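Local coordinates for protein beta-glucosidase (PDB 6JXG) that probably hydrolyses terminal, non-reducing beta-D-glucosyl residues to release beta-D-glucose, as a secreted family 3 glycoside hydrolase of cellulose breakdown, at residues 54-59 and 226-231; 85-90 and 135-140; 144-149 and 193-198. One frame throughout, in Å; residues are numbered along the deposited sequence.

Contact 1: residues 54-59 and 226-231; sequences LCYQDG and QGFVVS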
loop_
_atom_site.group_PDB
_atom_site.type_symbol
_atom_site.label_atom_id
_atom_site.label_comp_id
_atom_site.label_asym_id
_atom_site.label_seq_id
_atom_site.Cartn_x
_atom_site.Cartn_y
_atom_site.Cartn_z
ATOM N N LEU A 54 -15.777 13.664 16.358
ATOM C CA LEU A 54 -14.923 13.239 15.239
ATOM C C LEU A 54 -14.818 11.722 15.131
ATOM O O LEU A 54 -14.542 11.048 16.139
ATOM C CB LEU A 54 -13.512 13.821 15.290
ATOM C CG LEU A 54 -13.507 15.348 15.153
ATOM C CD1 LEU A 54 -12.140 15.887 15.589
ATOM C CD2 LEU A 54 -13.759 15.759 13.713
ATOM N N CYS A 55 -14.987 11.213 13.901
ATOM C CA CYS A 55 -15.133 9.777 13.633
ATOM C C CYS A 55 -13.872 9.328 12.867
ATOM O O CYS A 55 -13.589 9.862 11.764
ATOM C CB CYS A 55 -16.391 9.518 12.805
ATOM S SG CYS A 55 -16.545 7.793 12.183
ATOM N N TYR A 56 -13.141 8.386 13.488
ATOM C CA TYR A 56 -11.947 7.788 12.891
ATOM C C TYR A 56 -12.305 6.342 12.554
ATOM O O TYR A 56 -12.711 5.564 13.471
ATOM C CB TYR A 56 -10.822 7.787 13.921
ATOM C CG TYR A 56 -10.259 9.139 14.344
ATOM C CD1 TYR A 56 -8.984 9.557 13.943
ATOM C CD2 TYR A 56 -10.939 9.944 15.194
ATOM C CE1 TYR A 56 -8.490 10.743 14.348
ATOM C CE2 TYR A 56 -10.460 11.165 15.594
ATOM C CZ TYR A 56 -9.212 11.564 15.183
ATOM O OH TYR A 56 -8.736 12.772 15.623
ATOM N N GLN A 57 -12.163 5.981 11.286
ATOM C CA GLN A 57 -12.612 4.684 10.827
ATOM C C GLN A 57 -11.533 3.986 9.948
ATOM O O GLN A 57 -10.971 4.584 9.032
ATOM C CB GLN A 57 -13.949 4.758 10.085
ATOM C CG GLN A 57 -14.627 3.401 9.907
ATOM C CD GLN A 57 -15.267 2.917 11.208
ATOM O OE1 GLN A 57 -15.298 3.635 12.231
ATOM N NE2 GLN A 57 -15.809 1.697 11.176
ATOM N N ASP A 58 -11.320 2.706 10.232
ATOM C CA ASP A 58 -10.509 1.830 9.325
ATOM C C ASP A 58 -11.311 1.592 8.005
ATOM O O ASP A 58 -12.555 1.822 7.934
ATOM C CB ASP A 58 -10.259 0.486 9.974
ATOM C CG ASP A 58 -9.209 0.500 11.060
ATOM O OD1 ASP A 58 -8.218 1.190 10.837
ATOM O OD2 ASP A 58 -9.394 -0.181 12.114
ATOM N N GLY A 59 -10.662 1.190 6.932
ATOM C CA GLY A 59 -9.221 1.028 6.857
ATOM C C GLY A 59 -8.789 1.427 5.465
ATOM O O GLY A 59 -9.528 2.083 4.750
ATOM N N GLN A 226 1.942 20.030 8.855
ATOM C CA GLN A 226 0.976 20.972 9.438
ATOM C C GLN A 226 -0.263 20.315 10.063
ATOM O O GLN A 226 -0.954 20.979 10.844
ATOM C CB GLN A 226 0.533 22.000 8.404
ATOM C CG GLN A 226 1.655 22.838 7.805
ATOM C CD GLN A 226 2.253 23.730 8.852
ATOM O OE1 GLN A 226 1.522 24.473 9.542
ATOM N NE2 GLN A 226 3.569 23.650 9.031
ATOM N N GLY A 227 -0.504 19.015 9.796
ATOM C CA GLY A 227 -1.551 18.275 10.434
ATOM C C GLY A 227 -1.233 17.722 11.822
ATOM O O GLY A 227 -0.346 18.211 12.568
ATOM N N PHE A 228 -1.906 16.640 12.150
ATOM C CA PHE A 228 -1.901 16.121 13.469
ATOM C C PHE A 228 -1.482 14.641 13.443
ATOM O O PHE A 228 -1.671 13.950 12.445
ATOM C CB PHE A 228 -3.213 16.314 14.191
ATOM C CG PHE A 228 -4.307 15.471 13.716
ATOM C CD1 PHE A 228 -4.593 14.251 14.334
ATOM C CD2 PHE A 228 -5.140 15.925 12.665
ATOM C CE1 PHE A 228 -5.635 13.475 13.898
ATOM C CE2 PHE A 228 -6.201 15.168 12.245
ATOM C CZ PHE A 228 -6.498 13.937 12.872
ATOM N N VAL A 229 -0.836 14.244 14.525
ATOM C CA VAL A 229 -0.407 12.848 14.751
ATOM C C VAL A 229 -1.338 12.135 15.693
ATOM O O VAL A 229 -1.637 12.624 16.759
ATOM C CB VAL A 229 1.035 12.817 15.313
ATOM C CG1 VAL A 229 1.439 11.356 15.475
ATOM C CG2 VAL A 229 1.983 13.518 14.331
ATOM N N VAL A 230 -1.815 10.951 15.275
ATOM C CA VAL A 230 -2.702 10.146 16.053
ATOM C C VAL A 230 -2.014 8.846 16.444
ATOM O O VAL A 230 -1.197 8.315 15.691
ATOM C CB VAL A 230 -4.008 9.964 15.322
ATOM C CG1 VAL A 230 -3.847 9.287 13.953
ATOM C CG2 VAL A 230 -4.975 9.206 16.199
ATOM N N SER A 231 -2.328 8.314 17.626
ATOM C CA SER A 231 -1.706 7.060 18.000
ATOM C C SER A 231 -2.291 5.894 17.313
ATOM O O SER A 231 -3.502 5.824 17.067
ATOM C CB SER A 231 -1.735 6.842 19.512
ATOM O OG SER A 231 -3.057 6.647 19.951
#
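Tyr56 and Phe228 reach for each other from opposite directions and meet ring edge to ring edge, joining two non-adjacent strands, 55-57 and 228-231, of the TIM-barrel-type N-terminal domain of glycoside hydrolase family 3. There is neither a face stack nor a hydrogen bond between them. Tyr56 CE1 lies in the plane of the Phe228 ring, 4.0 Å from Phe228 CE1, and that Phe228 carbon in turn sits at the edge of the tyrosine ring. The backbones stay well apart, with 10.1 Å between Tyr56 CA and Val230 CA, so side chains alone make the junction. Phe228 holds CG between its backbone N and its carbonyl carbon (chi1 72°), and in this rotamer its ring edge meets Tyr56. Val230 adds a methyl group, its CG2 coming obliquely to within 4.3 Å of Tyr56 CE1. Farther out, Ile288 and Ser291 of helix 278-294 and Gln151 pack on Phe228, while Val230 touches Met198 and Cys153. Beside Tyr56, the disulfide of Cys55 with Cys39 ties its strand to the preceding chain. The tyrosine hydroxyl meets carbon here: Tyr56 OH rests 3.6 Å from Phe228 CE1.

Contact 2: residues 85-90 and 135-140; sequences SLIYSR and GLAMSN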
loop_
_atom_site.group_PDB
_atom_site.type_symbol
_atom_site.label_atom_id
_atom_site.label_comp_id
_atom_site.label_asym_id
_atom_site.label_seq_id
_atom_site.Cartn_x
_atom_site.Cartn_y
_atom_site.Cartn_z
ATOM N N SER A 85 -3.541 6.935 -12.431
ATOM C CA SER A 85 -4.922 7.273 -12.644
ATOM C C SER A 85 -5.836 6.340 -11.886
ATOM O O SER A 85 -6.786 6.795 -11.244
ATOM C CB SER A 85 -5.261 7.264 -14.099
ATOM O OG SER A 85 -6.588 7.792 -14.234
ATOM N N LEU A 86 -5.527 5.038 -11.873
ATOM C CA LEU A 86 -6.352 4.105 -11.111
ATOM C C LEU A 86 -6.130 4.311 -9.629
ATOM O O LEU A 86 -7.058 4.141 -8.846
ATOM C CB LEU A 86 -6.020 2.659 -11.499
ATOM C CG LEU A 86 -6.507 2.289 -12.880
ATOM C CD1 LEU A 86 -6.082 0.868 -13.186
ATOM C CD2 LEU A 86 -8.033 2.480 -13.019
ATOM N N ILE A 87 -4.860 4.614 -9.231
ATOM C CA ILE A 87 -4.538 4.793 -7.858
ATOM C C ILE A 87 -5.357 5.986 -7.332
ATOM O O ILE A 87 -5.973 5.899 -6.245
ATOM C CB ILE A 87 -3.039 5.072 -7.667
ATOM C CG1 ILE A 87 -2.250 3.869 -8.149
ATOM C CG2 ILE A 87 -2.787 5.343 -6.182
ATOM C CD1 ILE A 87 -0.727 3.952 -8.170
ATOM N N TYR A 88 -5.363 7.080 -8.111
ATOM C CA TYR A 88 -6.088 8.262 -7.683
ATOM C C TYR A 88 -7.564 7.935 -7.577
ATOM O O TYR A 88 -8.167 8.241 -6.563
ATOM C CB TYR A 88 -5.895 9.415 -8.687
ATOM C CG TYR A 88 -6.826 10.531 -8.409
ATOM C CD1 TYR A 88 -6.515 11.491 -7.454
ATOM C CD2 TYR A 88 -8.093 10.617 -9.074
ATOM C CE1 TYR A 88 -7.393 12.560 -7.163
ATOM C CE2 TYR A 88 -8.956 11.686 -8.772
ATOM C CZ TYR A 88 -8.594 12.626 -7.806
ATOM O OH TYR A 88 -9.457 13.658 -7.467
ATOM N N SER A 89 -8.135 7.268 -8.591
ATOM C CA SER A 89 -9.544 6.939 -8.567
ATOM C C SER A 89 -10.003 6.031 -7.392
ATOM O O SER A 89 -11.065 6.219 -6.827
ATOM C CB SER A 89 -10.013 6.310 -9.897
ATOM O OG SER A 89 -9.953 7.313 -10.914
ATOM N N ARG A 90 -9.197 5.051 -7.015
ATOM C CA ARG A 90 -9.498 4.263 -5.790
ATOM C C ARG A 90 -9.546 5.128 -4.548
ATOM O O ARG A 90 -10.454 4.993 -3.701
ATOM C CB ARG A 90 -8.443 3.163 -5.643
ATOM C CG ARG A 90 -8.552 2.368 -4.367
ATOM C CD ARG A 90 -7.549 1.250 -4.484
ATOM N NE ARG A 90 -7.322 0.467 -3.264
ATOM C CZ ARG A 90 -6.541 0.804 -2.242
ATOM N NH1 ARG A 90 -6.004 2.004 -2.177
ATOM N NH2 ARG A 90 -6.386 -0.055 -1.216
ATOM N N GLY A 135 5.744 6.148 -2.653
ATOM C CA GLY A 135 5.443 7.589 -2.612
ATOM C C GLY A 135 4.442 8.106 -3.645
ATOM O O GLY A 135 3.521 8.756 -3.225
ATOM N N LEU A 136 4.553 7.736 -4.928
ATOM C CA LEU A 136 3.548 8.095 -5.937
ATOM C C LEU A 136 2.155 7.483 -5.620
ATOM O O LEU A 136 1.121 8.137 -5.813
ATOM C CB LEU A 136 3.979 7.725 -7.370
ATOM C CG LEU A 136 4.682 8.857 -8.171
ATOM C CD1 LEU A 136 3.847 10.108 -8.460
ATOM C CD2 LEU A 136 5.919 9.268 -7.456
ATOM N N ALA A 137 2.144 6.258 -5.129
ATOM C CA ALA A 137 0.895 5.649 -4.718
ATOM C C ALA A 137 0.262 6.391 -3.511
ATOM O O ALA A 137 -0.944 6.650 -3.528
ATOM C CB ALA A 137 1.053 4.173 -4.447
ATOM N N MET A 138 1.075 6.748 -2.531
ATOM C CA MET A 138 0.669 7.494 -1.361
ATOM C C MET A 138 0.052 8.830 -1.771
ATOM O O MET A 138 -1.077 9.124 -1.350
ATOM C CB MET A 138 1.816 7.743 -0.354
ATOM C CG MET A 138 2.303 6.557 0.460
ATOM S SD MET A 138 1.143 5.818 1.540
ATOM C CE MET A 138 0.867 7.164 2.693
ATOM N N SER A 139 0.753 9.592 -2.632
ATOM C CA SER A 139 0.302 10.937 -2.972
ATOM C C SER A 139 -0.951 10.886 -3.825
ATOM O O SER A 139 -1.930 11.623 -3.550
ATOM C CB SER A 139 1.419 11.753 -3.661
ATOM O OG SER A 139 1.799 11.136 -4.855
ATOM N N ASN A 140 -1.047 9.922 -4.731
ATOM C CA ASN A 140 -2.248 9.868 -5.543
ATOM C C ASN A 140 -3.443 9.362 -4.720
ATOM O O ASN A 140 -4.551 9.802 -4.940
ATOM C CB ASN A 140 -2.055 9.000 -6.801
ATOM C CG ASN A 140 -1.420 9.764 -7.912
ATOM O OD1 ASN A 140 -2.079 10.548 -8.603
ATOM N ND2 ASN A 140 -0.123 9.564 -8.085
#
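Ile87 lays its CG2 methyl over the backbone of the facing helix, 3.5 Å from Ala137 O and 3.8 Å from Asn140 CB. The other branch runs on to Ala137, where Ile87 CD1 meets the CB methyl at 4.1 Å. The Asn140 side chain runs across that of Ile87 at about a right angle. Its amide does not bond to the opposing segment; it folds back along its own helix, Asn140 ND2 donating to Leu136 O at 3.0 Å with an N-H...O angle of 158°. The backbone N of Asn140 reaches the same Leu136 oxygen from the other face of its carbonyl plane, so Leu136 O is gripped twice, while the ND2 bond alone holds the amide against its own helix. Helices 84-100 and 131-147, which lead into the neighbouring parallel strands 105-106 and 151-157 of the barrel-like N-terminal domain, cross here at -40° with their local axes 8.6 Å apart. The backbones come closest at Tyr88 and Asn140, whose CA atoms are 4.7 Å apart. At that point Tyr88 CA sends a nearly straight C-H...O contact of 3.5 Å to Asn140 O. With CG anti to the backbone N (chi1 169°), the tyrosine ring also passes this carbonyl, Tyr88 CD1 lying 3.6 Å from Asn140 O. Its hydroxyl continues to Asp147, farther along helix 131-147, in a hydrogen bond, while Leu86 and Arg90 turn to Ile329 of helix 323-332.

Contact 3: residues 144-149 and 193-198; sequences GMQDAG and NVASIM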
loop_
_atom_site.group_PDB
_atom_site.type_symbol
_atom_site.label_atom_id
_atom_site.label_comp_id
_atom_site.label_asym_id
_atom_site.label_seq_id
_atom_site.Cartn_x
_atom_site.Cartn_y
_atom_site.Cartn_z
ATOM N N GLY A 144 -6.758 11.765 -3.892
ATOM C CA GLY A 144 -8.075 11.249 -4.158
ATOM C C GLY A 144 -8.991 11.327 -2.961
ATOM O O GLY A 144 -10.135 11.802 -3.032
ATOM N N MET A 145 -8.549 10.743 -1.871
ATOM C CA MET A 145 -9.343 10.686 -0.661
ATOM C C MET A 145 -9.776 12.078 -0.191
ATOM O O MET A 145 -10.973 12.330 0.095
ATOM C CB MET A 145 -8.528 10.028 0.440
ATOM C CG MET A 145 -8.375 8.527 0.293
ATOM S SD MET A 145 -7.226 7.769 1.484
ATOM C CE MET A 145 -8.180 7.768 3.003
ATOM N N GLN A 146 -8.799 12.959 -0.115
ATOM C CA GLN A 146 -9.039 14.307 0.392
ATOM C C GLN A 146 -9.788 15.195 -0.629
ATOM O O GLN A 146 -10.594 16.048 -0.224
ATOM C CB GLN A 146 -7.756 14.931 0.912
ATOM C CG GLN A 146 -7.157 14.064 2.025
ATOM C CD GLN A 146 -6.128 14.698 2.894
ATOM O OE1 GLN A 146 -5.799 14.156 3.968
ATOM N NE2 GLN A 146 -5.539 15.780 2.448
ATOM N N ASP A 147 -9.619 14.931 -1.912
ATOM C CA ASP A 147 -10.479 15.593 -2.896
ATOM C C ASP A 147 -11.966 15.217 -2.648
ATOM O O ASP A 147 -12.806 16.054 -2.886
ATOM C CB ASP A 147 -10.088 15.223 -4.351
ATOM C CG ASP A 147 -8.861 15.929 -4.857
ATOM O OD1 ASP A 147 -8.328 16.852 -4.203
ATOM O OD2 ASP A 147 -8.437 15.551 -5.992
ATOM N N ALA A 148 -12.275 13.989 -2.178
ATOM C CA ALA A 148 -13.622 13.560 -1.816
ATOM C C ALA A 148 -14.112 14.139 -0.548
ATOM O O ALA A 148 -15.255 13.946 -0.223
ATOM C CB ALA A 148 -13.704 12.020 -1.717
ATOM N N GLY A 149 -13.231 14.723 0.256
ATOM C CA GLY A 149 -13.611 15.450 1.438
ATOM C C GLY A 149 -13.325 14.762 2.785
ATOM O O GLY A 149 -13.667 15.331 3.849
ATOM N N ASN A 193 -0.193 17.015 1.358
ATOM C CA ASN A 193 -1.125 17.669 2.351
ATOM C C ASN A 193 -1.973 16.678 3.085
ATOM O O ASN A 193 -3.081 16.955 3.506
ATOM C CB ASN A 193 -1.974 18.751 1.711
ATOM C CG ASN A 193 -1.140 19.969 1.347
ATOM O OD1 ASN A 193 -0.271 20.398 2.108
ATOM N ND2 ASN A 193 -1.351 20.477 0.155
ATOM N N VAL A 194 -1.417 15.492 3.285
ATOM C CA VAL A 194 -2.070 14.535 4.217
ATOM C C VAL A 194 -2.484 15.189 5.546
ATOM O O VAL A 194 -1.724 15.914 6.220
ATOM C CB VAL A 194 -1.298 13.233 4.402
ATOM C CG1 VAL A 194 -0.201 13.387 5.433
ATOM C CG2 VAL A 194 -2.225 12.072 4.811
ATOM N N ALA A 195 -3.727 14.934 5.932
ATOM C CA ALA A 195 -4.304 15.587 7.144
ATOM C C ALA A 195 -3.740 15.102 8.451
ATOM O O ALA A 195 -3.666 15.858 9.460
ATOM C CB ALA A 195 -5.829 15.414 7.118
ATOM N N SER A 196 -3.383 13.806 8.489
ATOM C CA SER A 196 -2.946 13.145 9.738
ATOM C C SER A 196 -1.938 12.031 9.459
ATOM O O SER A 196 -1.848 11.514 8.328
ATOM C CB SER A 196 -4.142 12.586 10.552
ATOM O OG SER A 196 -4.762 11.533 9.873
ATOM N N ILE A 197 -1.170 11.696 10.474
ATOM C CA ILE A 197 -0.225 10.590 10.391
ATOM C C ILE A 197 -0.366 9.836 11.681
ATOM O O ILE A 197 -0.575 10.438 12.738
ATOM C CB ILE A 197 1.231 11.140 10.270
ATOM C CG1 ILE A 197 1.461 11.782 8.867
ATOM C CG2 ILE A 197 2.219 10.056 10.574
ATOM C CD1 ILE A 197 2.705 12.603 8.802
ATOM N N MET A 198 -0.339 8.513 11.612
ATOM C CA MET A 198 -0.494 7.697 12.800
ATOM C C MET A 198 0.880 7.162 13.221
ATOM O O MET A 198 1.622 6.610 12.380
ATOM C CB MET A 198 -1.382 6.488 12.467
ATOM C CG MET A 198 -1.737 5.591 13.647
ATOM S SD MET A 198 -2.606 4.077 13.241
ATOM C CE MET A 198 -4.173 4.778 12.701
#
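The flat amide of Gln146 works through its edge, with both polar atoms bound to the backbone of the turn at 193-195. At one end Gln146 NE2 donates to Asn193 O over 2.9 Å with an N-H...O angle of 163°; the acceptor lies close to the plane of the glutamine amide, whereas the donor stands above the plane of the Asn193 carbonyl. At the other end Ala195 N donates to Gln146 OE1 over 3.0 Å, in the carbonyl plane and on a lone pair. The same oxygen also accepts from Ala152 N, so three bonds fix the rotation of the amide. The chain is extended beyond CG (chi2 -164°), carrying the amide out from the helix, and Ala195 CB packs 3.4 Å from Gln146 OE1. With an alanine here instead of Gln146, Asn193 O and the N-H groups of Ala195 and Ala152 would probably lose these partners, and the turn could shift. Asn193 takes positive phi as the C-prime residue of a Schellman motif, with its side chain hydrogen-bonded to Trp6 and Asp5. A second Schellman motif, at Gly149, ends helix 131-147. Each leads from a helix to the next parallel strand, 196-199 or 151-157, an alternation characteristic of a TIM-type barrel.

How the contacts relate
All three contacts belong to the N-terminal glycoside hydrolase domain, at different depths in it. Contact 1 is wholly buried and joins strand to strand through apolar side chains; contacts 2 and 3 are only partly buried. Contact 2 packs helix on helix, without a hydrogen bond between its segments, whereas contact 3 is polar and fastens a helix to the turn before a strand. Contacts 2 and 3 share helix 131-147 and touch along it, Tyr88 CE1 packing 3.3 Å from Gly144 CA. Contacts 1 and 3 meet in the sheet, strand 196-199 running beside 228-231, with Val230 N 2.9 Å from Ile197 O. Contacts 1 and 2 do not touch, their nearest atoms being about 7 Å apart.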